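Local atomic coordinates of Old Yellow Enzyme (Pichia, PDB entry 6AGZ), a protein that reduces enone compounds asymmetrically with a bound flavin mononucleotide, which a nicotinamide cofactor probably recharges with hydride. Residues Met183-Ser188 and Tyr281-Glu286; Glu222-Val227 and Val236-Ser241; Trp304-Trp309 and Asp336-Gly341. One frame throughout, in Å; residues are numbered along the deposited sequence.

Contact 1 of 3, residues Met183-Ser188 and Tyr281-Glu286. With FMN (flavin mononucleotide), chain C.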
loop_
_atom_site.group_PDB
_atom_site.type_symbol
_atom_site.label_atom_id
_atom_site.label_comp_id
_atom_site.label_asym_id
_atom_site.label_seq_id
_atom_site.Cartn_x
_atom_site.Cartn_y
_atom_site.Cartn_z
ATOM N N MET A 183 2.036 -28.453 2.489
ATOM C CA MET A 183 1.379 -27.327 1.847
ATOM C C MET A 183 1.625 -27.392 0.350
ATOM O O MET A 183 2.448 -28.170 -0.140
ATOM C CB MET A 183 1.872 -25.975 2.381
ATOM C CG MET A 183 1.663 -25.754 3.861
ATOM S SD MET A 183 3.134 -26.172 4.810
ATOM C CE MET A 183 2.645 -25.616 6.442
ATOM N N VAL A 184 0.893 -26.553 -0.374
ATOM C CA VAL A 184 1.139 -26.302 -1.786
ATOM C C VAL A 184 1.206 -24.791 -1.967
ATOM O O VAL A 184 0.315 -24.064 -1.512
ATOM C CB VAL A 184 0.065 -26.955 -2.683
ATOM C CG1 VAL A 184 -1.309 -26.298 -2.523
ATOM C CG2 VAL A 184 0.510 -26.956 -4.127
ATOM N N GLU A 185 2.292 -24.312 -2.564
ATOM C CA GLU A 185 2.568 -22.884 -2.654
ATOM C C GLU A 185 2.379 -22.423 -4.090
ATOM O O GLU A 185 3.024 -22.943 -5.006
ATOM C CB GLU A 185 3.980 -22.555 -2.168
ATOM C CG GLU A 185 4.364 -21.099 -2.380
ATOM C CD GLU A 185 5.753 -20.777 -1.871
ATOM O OE1 GLU A 185 6.165 -21.367 -0.850
ATOM O OE2 GLU A 185 6.435 -19.937 -2.493
ATOM N N VAL A 186 1.499 -21.447 -4.281
ATOM C CA VAL A 186 1.227 -20.904 -5.605
ATOM C C VAL A 186 2.294 -19.861 -5.922
ATOM O O VAL A 186 2.381 -18.821 -5.262
ATOM C CB VAL A 186 -0.182 -20.309 -5.682
ATOM C CG1 VAL A 186 -0.362 -19.573 -6.977
ATOM C CG2 VAL A 186 -1.222 -21.413 -5.555
ATOM N N HIS A 187 3.124 -20.153 -6.922
ATOM C CA HIS A 187 4.145 -19.221 -7.389
ATOM C C HIS A 187 3.464 -18.140 -8.217
ATOM O O HIS A 187 2.980 -18.405 -9.322
ATOM C CB HIS A 187 5.207 -19.958 -8.201
ATOM C CG HIS A 187 6.435 -19.149 -8.483
ATOM N ND1 HIS A 187 6.469 -17.775 -8.372
ATOM C CD2 HIS A 187 7.678 -19.525 -8.871
ATOM C CE1 HIS A 187 7.677 -17.340 -8.681
ATOM N NE2 HIS A 187 8.430 -18.381 -8.987
ATOM N N SER A 188 3.414 -16.925 -7.682
ATOM C CA SER A 188 2.800 -15.787 -8.354
ATOM C C SER A 188 3.764 -14.613 -8.391
ATOM O O SER A 188 3.368 -13.451 -8.259
ATOM C CB SER A 188 1.491 -15.392 -7.672
ATOM O OG SER A 188 0.821 -14.379 -8.401
ATOM N N TYR A 281 0.746 -19.706 4.825
ATOM C CA TYR A 281 1.693 -18.602 4.891
ATOM C C TYR A 281 1.642 -17.828 3.582
ATOM O O TYR A 281 1.160 -18.325 2.562
ATOM C CB TYR A 281 3.119 -19.092 5.171
ATOM C CG TYR A 281 3.693 -20.006 4.107
ATOM C CD1 TYR A 281 3.485 -21.379 4.157
ATOM C CD2 TYR A 281 4.453 -19.496 3.061
ATOM C CE1 TYR A 281 4.013 -22.218 3.192
ATOM C CE2 TYR A 281 4.984 -20.327 2.090
ATOM C CZ TYR A 281 4.761 -21.686 2.161
ATOM O OH TYR A 281 5.285 -22.516 1.197
ATOM N N VAL A 282 2.139 -16.594 3.633
ATOM C CA VAL A 282 2.357 -15.770 2.451
ATOM C C VAL A 282 3.852 -15.508 2.340
ATOM O O VAL A 282 4.471 -15.019 3.292
ATOM C CB VAL A 282 1.569 -14.449 2.516
ATOM C CG1 VAL A 282 1.959 -13.542 1.361
ATOM C CG2 VAL A 282 0.074 -14.723 2.492
ATOM N N SER A 283 4.429 -15.839 1.188
ATOM C CA SER A 283 5.866 -15.731 0.974
ATOM C C SER A 283 6.183 -14.436 0.234
ATOM O O SER A 283 5.588 -14.150 -0.809
ATOM C CB SER A 283 6.389 -16.931 0.185
ATOM O OG SER A 283 7.797 -16.866 0.046
ATOM N N ILE A 284 7.119 -13.660 0.778
ATOM C CA ILE A 284 7.501 -12.369 0.228
ATOM C C ILE A 284 9.018 -12.276 0.140
ATOM O O ILE A 284 9.756 -12.875 0.931
ATOM C CB ILE A 284 6.932 -11.187 1.053
ATOM C CG1 ILE A 284 7.644 -11.058 2.401
ATOM C CG2 ILE A 284 5.433 -11.345 1.259
ATOM C CD1 ILE A 284 7.196 -9.851 3.196
ATOM N N VAL A 285 9.476 -11.503 -0.840
ATOM C CA VAL A 285 10.891 -11.329 -1.138
ATOM C C VAL A 285 11.320 -9.945 -0.671
ATOM O O VAL A 285 10.701 -8.938 -1.039
ATOM C CB VAL A 285 11.171 -11.514 -2.640
ATOM C CG1 VAL A 285 12.553 -10.992 -2.988
ATOM C CG2 VAL A 285 11.027 -12.979 -3.019
ATOM N N GLU A 286 12.371 -9.900 0.141
ATOM C CA GLU A 286 12.878 -8.627 0.621
ATOM C C GLU A 286 13.590 -7.885 -0.508
ATOM O O GLU A 286 14.362 -8.490 -1.258
ATOM C CB GLU A 286 13.828 -8.835 1.798
ATOM C CG GLU A 286 13.154 -9.405 3.038
ATOM C CD GLU A 286 12.007 -8.539 3.525
ATOM O OE1 GLU A 286 12.244 -7.361 3.873
ATOM O OE2 GLU A 286 10.861 -9.035 3.555
HETATM N N1 FMN C . 12.152 -18.541 -6.027
HETATM C C2 FMN C . 10.929 -19.107 -6.336
HETATM O O2 FMN C . 9.892 -18.607 -5.900
HETATM N N3 FMN C . 10.864 -20.229 -7.136
HETATM C C4 FMN C . 12.024 -20.790 -7.626
HETATM O O4 FMN C . 11.976 -21.791 -8.340
HETATM C C4A FMN C . 13.253 -20.222 -7.316
HETATM N N5 FMN C . 14.408 -20.784 -7.809
HETATM C C5A FMN C . 15.632 -20.229 -7.503
HETATM C C6 FMN C . 16.793 -20.803 -8.004
HETATM C C7 FMN C . 18.030 -20.250 -7.702
HETATM C C7M FMN C . 19.282 -20.872 -8.242
HETATM C C8 FMN C . 18.108 -19.120 -6.899
HETATM C C8M FMN C . 19.443 -18.521 -6.571
HETATM C C9 FMN C . 16.946 -18.546 -6.400
HETATM C C9A FMN C . 15.704 -19.098 -6.698
HETATM N N10 FMN C . 14.543 -18.529 -6.204
HETATM C C10 FMN C . 13.318 -19.092 -6.514
HETATM C "C1'" FMN C . 14.614 -17.314 -5.324
HETATM C "C2'" FMN C . 14.855 -17.794 -3.890
HETATM O "O2'" FMN C . 13.764 -18.588 -3.477
HETATM C "C3'" FMN C . 15.073 -16.653 -2.898
HETATM O "O3'" FMN C . 13.910 -15.862 -2.808
HETATM C "C4'" FMN C . 16.264 -15.791 -3.305
HETATM O "O4'" FMN C . 17.358 -16.619 -3.628
HETATM C "C5'" FMN C . 16.684 -14.843 -2.190
HETATM O "O5'" FMN C . 16.939 -15.580 -1.014
HETATM P P FMN C . 18.448 -15.755 -0.481
HETATM O O1P FMN C . 19.092 -14.393 -0.373
HETATM O O2P FMN C . 18.439 -16.415 0.876
HETATM O O3P FMN C . 19.217 -16.615 -1.455
HETATM O O HOH W 1 8.405 -19.235 -0.857
#

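Contact 2 of 3, residues Glu222-Val227 and Val236-Ser241. With FMN (flavin mononucleotide), chain C.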
loop_
_atom_site.group_PDB
_atom_site.type_symbol
_atom_site.label_atom_id
_atom_site.label_comp_id
_atom_site.label_asym_id
_atom_site.label_seq_id
_atom_site.Cartn_x
_atom_site.Cartn_y
_atom_site.Cartn_z
ATOM N N GLU A 222 -8.810 -16.569 -8.102
ATOM C CA GLU A 222 -9.654 -17.700 -8.474
ATOM C C GLU A 222 -8.912 -19.020 -8.296
ATOM O O GLU A 222 -9.479 -19.995 -7.782
ATOM C CB GLU A 222 -10.146 -17.539 -9.913
ATOM C CG GLU A 222 -11.134 -16.392 -10.097
ATOM C CD GLU A 222 -11.641 -16.266 -11.523
ATOM O OE1 GLU A 222 -11.016 -16.842 -12.437
ATOM O OE2 GLU A 222 -12.668 -15.585 -11.729
ATOM N N VAL A 223 -7.643 -19.067 -8.710
ATOM C CA VAL A 223 -6.823 -20.252 -8.469
ATOM C C VAL A 223 -6.735 -20.539 -6.975
ATOM O O VAL A 223 -6.890 -21.684 -6.533
ATOM C CB VAL A 223 -5.426 -20.075 -9.091
ATOM C CG1 VAL A 223 -4.494 -21.187 -8.629
ATOM C CG2 VAL A 223 -5.518 -20.055 -10.609
ATOM N N ILE A 224 -6.492 -19.497 -6.177
ATOM C CA ILE A 224 -6.384 -19.665 -4.729
ATOM C C ILE A 224 -7.679 -20.222 -4.154
ATOM O O ILE A 224 -7.661 -21.126 -3.311
ATOM C CB ILE A 224 -6.002 -18.331 -4.060
ATOM C CG1 ILE A 224 -4.597 -17.899 -4.480
ATOM C CG2 ILE A 224 -6.084 -18.450 -2.547
ATOM C CD1 ILE A 224 -3.533 -18.923 -4.184
ATOM N N ASP A 225 -8.823 -19.699 -4.600
ATOM C CA ASP A 225 -10.099 -20.157 -4.057
ATOM C C ASP A 225 -10.374 -21.608 -4.431
ATOM O O ASP A 225 -10.812 -22.400 -3.587
ATOM C CB ASP A 225 -11.232 -19.251 -4.542
ATOM C CG ASP A 225 -11.150 -17.855 -3.958
ATOM O OD1 ASP A 225 -10.485 -17.685 -2.914
ATOM O OD2 ASP A 225 -11.752 -16.927 -4.539
ATOM N N LEU A 226 -10.117 -21.979 -5.689
ATOM C CA LEU A 226 -10.332 -23.363 -6.098
ATOM C C LEU A 226 -9.411 -24.316 -5.341
ATOM O O LEU A 226 -9.840 -25.394 -4.908
ATOM C CB LEU A 226 -10.134 -23.501 -7.607
ATOM C CG LEU A 226 -11.301 -23.026 -8.476
ATOM C CD1 LEU A 226 -10.880 -22.904 -9.931
ATOM C CD2 LEU A 226 -12.483 -23.975 -8.340
ATOM N N VAL A 227 -8.145 -23.932 -5.161
ATOM C CA VAL A 227 -7.203 -24.793 -4.450
ATOM C C VAL A 227 -7.584 -24.908 -2.977
ATOM O O VAL A 227 -7.476 -25.984 -2.378
ATOM C CB VAL A 227 -5.765 -24.275 -4.635
ATOM C CG1 VAL A 227 -4.803 -25.018 -3.722
ATOM C CG2 VAL A 227 -5.333 -24.428 -6.085
ATOM N N VAL A 236 -2.376 -24.325 1.848
ATOM C CA VAL A 236 -2.207 -23.464 0.683
ATOM C C VAL A 236 -1.339 -22.271 1.064
ATOM O O VAL A 236 -1.419 -21.764 2.189
ATOM C CB VAL A 236 -3.569 -22.990 0.126
ATOM C CG1 VAL A 236 -3.383 -22.128 -1.116
ATOM C CG2 VAL A 236 -4.454 -24.180 -0.192
ATOM N N ALA A 237 -0.508 -21.828 0.123
ATOM C CA ALA A 237 0.321 -20.645 0.291
ATOM C C ALA A 237 0.461 -19.959 -1.063
ATOM O O ALA A 237 -0.072 -20.423 -2.074
ATOM C CB ALA A 237 1.685 -21.008 0.880
ATOM N N VAL A 238 1.196 -18.847 -1.076
ATOM C CA VAL A 238 1.400 -18.071 -2.295
ATOM C C VAL A 238 2.656 -17.235 -2.109
ATOM O O VAL A 238 3.004 -16.854 -0.987
ATOM C CB VAL A 238 0.160 -17.196 -2.615
ATOM C CG1 VAL A 238 -0.044 -16.137 -1.539
ATOM C CG2 VAL A 238 0.279 -16.559 -3.995
ATOM N N ARG A 239 3.350 -16.961 -3.211
ATOM C CA ARG A 239 4.513 -16.084 -3.189
ATOM C C ARG A 239 4.281 -14.887 -4.099
ATOM O O ARG A 239 3.765 -15.029 -5.212
ATOM C CB ARG A 239 5.788 -16.816 -3.612
ATOM C CG ARG A 239 7.037 -15.968 -3.428
ATOM C CD ARG A 239 8.310 -16.773 -3.581
ATOM N NE ARG A 239 9.279 -16.420 -2.548
ATOM C CZ ARG A 239 10.558 -16.778 -2.567
ATOM N NH1 ARG A 239 11.033 -17.495 -3.574
ATOM N NH2 ARG A 239 11.363 -16.411 -1.581
ATOM N N LEU A 240 4.668 -13.707 -3.614
ATOM C CA LEU A 240 4.520 -12.457 -4.344
ATOM C C LEU A 240 5.832 -11.686 -4.307
ATOM O O LEU A 240 6.587 -11.762 -3.334
ATOM C CB LEU A 240 3.392 -11.595 -3.754
ATOM C CG LEU A 240 2.011 -12.246 -3.654
ATOM C CD1 LEU A 240 1.111 -11.455 -2.716
ATOM C CD2 LEU A 240 1.373 -12.370 -5.029
ATOM N N SER A 241 6.097 -10.942 -5.379
ATOM C CA SER A 241 7.307 -10.125 -5.497
ATOM C C SER A 241 6.928 -8.765 -6.064
ATOM O O SER A 241 7.180 -8.468 -7.238
ATOM C CB SER A 241 8.355 -10.813 -6.375
ATOM O OG SER A 241 7.888 -10.952 -7.705
HETATM N N1 FMN C . 12.152 -18.541 -6.027
HETATM C C2 FMN C . 10.929 -19.107 -6.336
HETATM O O2 FMN C . 9.892 -18.607 -5.900
HETATM N N3 FMN C . 10.864 -20.229 -7.136
HETATM C C4 FMN C . 12.024 -20.790 -7.626
HETATM O O4 FMN C . 11.976 -21.791 -8.340
HETATM C C4A FMN C . 13.253 -20.222 -7.316
HETATM N N5 FMN C . 14.408 -20.784 -7.809
HETATM C C5A FMN C . 15.632 -20.229 -7.503
HETATM C C6 FMN C . 16.793 -20.803 -8.004
HETATM C C7 FMN C . 18.030 -20.250 -7.702
HETATM C C7M FMN C . 19.282 -20.872 -8.242
HETATM C C8 FMN C . 18.108 -19.120 -6.899
HETATM C C8M FMN C . 19.443 -18.521 -6.571
HETATM C C9 FMN C . 16.946 -18.546 -6.400
HETATM C C9A FMN C . 15.704 -19.098 -6.698
HETATM N N10 FMN C . 14.543 -18.529 -6.204
HETATM C C10 FMN C . 13.318 -19.092 -6.514
HETATM C "C1'" FMN C . 14.614 -17.314 -5.324
HETATM C "C2'" FMN C . 14.855 -17.794 -3.890
HETATM O "O2'" FMN C . 13.764 -18.588 -3.477
HETATM C "C3'" FMN C . 15.073 -16.653 -2.898
HETATM O "O3'" FMN C . 13.910 -15.862 -2.808
HETATM C "C4'" FMN C . 16.264 -15.791 -3.305
HETATM O "O4'" FMN C . 17.358 -16.619 -3.628
HETATM C "C5'" FMN C . 16.684 -14.843 -2.190
HETATM O "O5'" FMN C . 16.939 -15.580 -1.014
HETATM P P FMN C . 18.448 -15.755 -0.481
HETATM O O1P FMN C . 19.092 -14.393 -0.373
HETATM O O2P FMN C . 18.439 -16.415 0.876
HETATM O O3P FMN C . 19.217 -16.615 -1.455
#

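Contact 3 of 3, residues Trp304-Trp309 and Asp336-Gly341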
loop_
_atom_site.group_PDB
_atom_site.type_symbol
_atom_site.label_atom_id
_atom_site.label_comp_id
_atom_site.label_asym_id
_atom_site.label_seq_id
_atom_site.Cartn_x
_atom_site.Cartn_y
_atom_site.Cartn_z
ATOM N N TRP A 304 4.557 -2.365 4.716
ATOM C CA TRP A 304 3.139 -2.222 4.401
ATOM C C TRP A 304 2.482 -3.577 4.181
ATOM O O TRP A 304 1.336 -3.791 4.592
ATOM C CB TRP A 304 2.959 -1.332 3.171
ATOM C CG TRP A 304 3.665 -1.836 1.948
ATOM C CD1 TRP A 304 4.948 -1.565 1.576
ATOM C CD2 TRP A 304 3.126 -2.696 0.936
ATOM N NE1 TRP A 304 5.244 -2.203 0.396
ATOM C CE2 TRP A 304 4.142 -2.903 -0.019
ATOM C CE3 TRP A 304 1.885 -3.309 0.743
ATOM C CZ2 TRP A 304 3.955 -3.697 -1.149
ATOM C CZ3 TRP A 304 1.701 -4.099 -0.380
ATOM C CH2 TRP A 304 2.731 -4.286 -1.311
ATOM N N MET A 305 3.197 -4.509 3.544
ATOM C CA MET A 305 2.659 -5.852 3.368
ATOM C C MET A 305 2.269 -6.454 4.710
ATOM O O MET A 305 1.145 -6.943 4.887
ATOM C CB MET A 305 3.677 -6.739 2.648
ATOM C CG MET A 305 4.167 -6.166 1.329
ATOM S SD MET A 305 5.211 -7.293 0.380
ATOM C CE MET A 305 3.981 -8.417 -0.275
ATOM N N LEU A 306 3.174 -6.377 5.689
ATOM C CA LEU A 306 2.886 -6.929 7.007
ATOM C C LEU A 306 1.762 -6.177 7.706
ATOM O O LEU A 306 1.156 -6.720 8.636
ATOM C CB LEU A 306 4.147 -6.920 7.875
ATOM C CG LEU A 306 5.315 -7.868 7.567
ATOM C CD1 LEU A 306 5.655 -8.693 8.801
ATOM C CD2 LEU A 306 5.059 -8.784 6.374
ATOM N N GLN A 307 1.469 -4.945 7.278
ATOM C CA GLN A 307 0.312 -4.240 7.820
ATOM C C GLN A 307 -0.991 -4.910 7.410
ATOM O O GLN A 307 -1.955 -4.912 8.183
ATOM C CB GLN A 307 0.305 -2.782 7.359
ATOM C CG GLN A 307 1.239 -1.863 8.122
ATOM C CD GLN A 307 0.924 -0.398 7.880
ATOM O OE1 GLN A 307 1.804 0.393 7.540
ATOM N NE2 GLN A 307 -0.341 -0.030 8.057
ATOM N N ILE A 308 -1.039 -5.483 6.208
ATOM C CA ILE A 308 -2.291 -5.986 5.654
ATOM C C ILE A 308 -2.477 -7.446 6.038
ATOM O O ILE A 308 -3.491 -7.818 6.640
ATOM C CB ILE A 308 -2.329 -5.807 4.127
ATOM C CG1 ILE A 308 -2.052 -4.347 3.760
ATOM C CG2 ILE A 308 -3.676 -6.242 3.582
ATOM C CD1 ILE A 308 -1.876 -4.111 2.277
ATOM N N TRP A 309 -1.503 -8.282 5.693
ATOM C CA TRP A 309 -1.574 -9.706 5.993
ATOM C C TRP A 309 -1.199 -9.939 7.452
ATOM O O TRP A 309 -0.124 -9.522 7.897
ATOM C CB TRP A 309 -0.657 -10.490 5.059
ATOM C CG TRP A 309 -0.573 -11.935 5.397
ATOM C CD1 TRP A 309 0.476 -12.578 5.981
ATOM C CD2 TRP A 309 -1.586 -12.927 5.188
ATOM N NE1 TRP A 309 0.185 -13.909 6.142
ATOM C CE2 TRP A 309 -1.076 -14.150 5.666
ATOM C CE3 TRP A 309 -2.873 -12.900 4.640
ATOM C CZ2 TRP A 309 -1.805 -15.335 5.611
ATOM C CZ3 TRP A 309 -3.596 -14.077 4.589
ATOM C CH2 TRP A 309 -3.061 -15.278 5.070
ATOM N N ASP A 336 5.628 -12.680 16.268
ATOM C CA ASP A 336 5.583 -14.115 16.510
ATOM C C ASP A 336 5.029 -14.891 15.318
ATOM O O ASP A 336 4.572 -16.026 15.483
ATOM C CB ASP A 336 4.755 -14.402 17.764
ATOM C CG ASP A 336 5.156 -15.693 18.447
ATOM O OD1 ASP A 336 6.365 -16.006 18.468
ATOM O OD2 ASP A 336 4.261 -16.393 18.965
ATOM N N ARG A 337 5.065 -14.306 14.116
ATOM C CA ARG A 337 4.483 -14.943 12.939
ATOM C C ARG A 337 5.402 -14.876 11.722
ATOM O O ARG A 337 4.931 -15.035 10.592
ATOM C CB ARG A 337 3.120 -14.322 12.606
ATOM C CG ARG A 337 3.085 -12.789 12.548
ATOM C CD ARG A 337 3.542 -12.247 11.197
ATOM N NE ARG A 337 3.325 -10.811 11.057
ATOM C CZ ARG A 337 2.436 -10.266 10.231
ATOM N NH1 ARG A 337 1.680 -11.039 9.463
ATOM N NH2 ARG A 337 2.306 -8.948 10.168
ATOM N N THR A 338 6.699 -14.662 11.919
ATOM C CA THR A 338 7.624 -14.419 10.821
ATOM C C THR A 338 8.574 -15.596 10.647
ATOM O O THR A 338 9.259 -15.995 11.595
ATOM C CB THR A 338 8.423 -13.134 11.051
ATOM O OG1 THR A 338 7.526 -12.019 11.122
ATOM C CG2 THR A 338 9.410 -12.912 9.915
ATOM N N LEU A 339 8.609 -16.142 9.435
ATOM C CA LEU A 339 9.589 -17.134 9.022
ATOM C C LEU A 339 10.682 -16.455 8.204
ATOM O O LEU A 339 10.438 -15.461 7.516
ATOM C CB LEU A 339 8.934 -18.242 8.195
ATOM C CG LEU A 339 7.707 -18.942 8.783
ATOM C CD1 LEU A 339 7.131 -19.933 7.782
ATOM C CD2 LEU A 339 8.054 -19.640 10.087
ATOM N N ILE A 340 11.892 -17.002 8.279
ATOM C CA ILE A 340 13.046 -16.461 7.570
ATOM C C ILE A 340 13.532 -17.513 6.583
ATOM O O ILE A 340 13.889 -18.629 6.982
ATOM C CB ILE A 340 14.171 -16.049 8.532
ATOM C CG1 ILE A 340 13.693 -14.931 9.461
ATOM C CG2 ILE A 340 15.397 -15.603 7.752
ATOM C CD1 ILE A 340 13.432 -13.617 8.755
ATOM N N GLY A 341 13.545 -17.158 5.302
ATOM C CA GLY A 341 13.990 -18.055 4.251
ATOM C C GLY A 341 15.410 -17.727 3.804
ATOM O O GLY A 341 15.755 -16.563 3.613
#

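Contact 1 of 3, residues Met183-Ser188 and Tyr281-Glu286
From strand 281-285, Y281 reaches across the barrel interior to E185 of strand 183-187. The two strands run the same way, 41° apart, and are not sheet neighbours, since strand 236-240 lies between them; their axes stay 8.7 Å apart, a distance spanned by side chains and one water. With CG of Y281 set between its backbone N and carbonyl carbon (chi1 62°), the ring leans over to bring OH within 2.5 Å of E185 OE1, to which it donates a short hydrogen bond. E185 answers with an extended chain. Its carboxylate stands nearly perpendicular to the phenol ring (86°), and OE1 accepts on its anti side while lying at the edge of the ring, in plane. S108 OG is a second partner of the phenol oxygen. On the same ring, CE1 of Y281 rests against CG of M183 at 4.3 Å, an apolar contact also made near the ring plane. Two residues on, S283 turns its side chain into the same interior but stops short of E185: its CB is 4.0 Å from E185 OE2. Water 1 bridges the remainder, donating to E185 OE2 at 2.7 Å and bonded to S283 OG at 2.6 Å, so both carboxylate oxygens of this local buried cluster are held. Farther along, V285 approaches the flavin ribityl chain, its CG2 4.1 Å from FMN O3'. E286, past the strand, forms a salt bridge with R315. Along the other strand, H187 has FMN O2 over one face of its ring, offset toward the rim, with NE2 3.4 Å from that oxygen. A closed eight-stranded parallel barrel with FMN at the C-terminal ends of its strands is the TIM-barrel fold of the Old Yellow Enzyme family.

Contact 2 of 3, residues Glu222-Val227 and Val236-Ser241
V227 and V236 make the closest approach between segment 222-227 of helix 218-231 and strand 236-240: V227 CG1 settles beside V236 CG2 at 3.6 Å. V236 CG1 serves the other partner, I224, whose CD1 methyl comes within 4.4 Å of it. With both its torsions near -60°, I224 swings CD1 inward to the strand, where it also meets V238 CB at 4.4 Å and lies over the backbone at A237 O. The interface is wholly apolar in its side chains. Helix and strand run nearly antiparallel, at 161°, their axes 9.5 Å apart. V236 and V238 point to the helix; A237 points away from it, and R239 extends into the barrel. There R239 holds the flavin. Its NH1 donates to FMN O2 at 2.8 Å, and again, almost straight (170°), to FMN O2' at 2.9 Å; NH2 adds a weak bond to FMN O3'. Flavin N1 lies at the edge of the guanidinium, in its plane, so the positive charge sits beside the N1-C2=O2 end of the isoalloxazine, where it would probably stabilise negative charge on the reduced flavin. A bend at chi3 turns the group to span ring and ribityl chain, and a weak bond from R239 NE to S283 OG steadies it from behind. Strand 236-240 is flanked in the barrel by strands 183-187 and 281-285, and helix 218-231 packs on its outer side, with V227 also touching V184 and A172 of helix 158-179 beyond.

Contact 3 of 3, residues Trp304-Trp309 and Asp336-Gly341
L306 and T338 bring the backbones closest, with CA atoms still 9.6 Å apart: the first lies in helix 303-308, the second begins 338-341, the last strand of the TIM barrel. The helix is finishing here. M305 O accepts from both I308 N and W309 N, and W309 is the first residue to leave helical angles, leaving L306 O and W309 O to be met by a side chain. R337, just before the strand, supplies it. A first torsion of 49° tucks CG over the main chain, and a bend at chi2 then carries the guanidinium to the helix end. NH2 donates to L306 O at 2.9 Å, a somewhat bent bond whose acceptor lies near the guanidinium plane. A weak bond from the same nitrogen, at 3.4 Å, goes to W309 O, which NH1 grips more firmly; NH1 also donates to G311 O. Positive charge beside carbonyls at a helix C-terminus would probably be favoured by the helix dipole. Apolar atoms complete the fit. CD1 of L306 covers one face of the guanidinium, 3.6 Å from R337 NH2 and 3.9 Å from CZ, while the indole of W309 lies obliquely beside it, its plane 25° from that of the guanidinium and CD1 4.0 Å from NH1. D335, just before the segment, pairs with R337 NE in a salt bridge and accepts from T338 OG1; W309 NE1 is turned to V312 O. Behind the helix, W304, Q307 and I308 pack on the second subunit. The straightest bond is from R337 NH1 to W309 O, 2.8 Å at 167°: the oxygen lies in the guanidinium plane, yet the donor stands above the carbonyl plane.

Overall arrangement
All three contacts draw on one closed barrel sheet. Contacts 1 and 2 are closest, with centres 8 Å apart, and contact 2 is nested within the chain loop closed by contact 1. Their strands are joined where V238 O is 2.8 Å from S283 N and A237 N 2.9 Å from V184 O, probable hydrogen bonds. Both meet the flavin at O2, through H187 and R239. Contact 3 lies about 12 Å from contact 1 and 17 Å from contact 2, centre to centre; it packs on contact 1 where W309 meets V282 and where M305 and L306 meet I284, and it reaches the FMN pocket through G341.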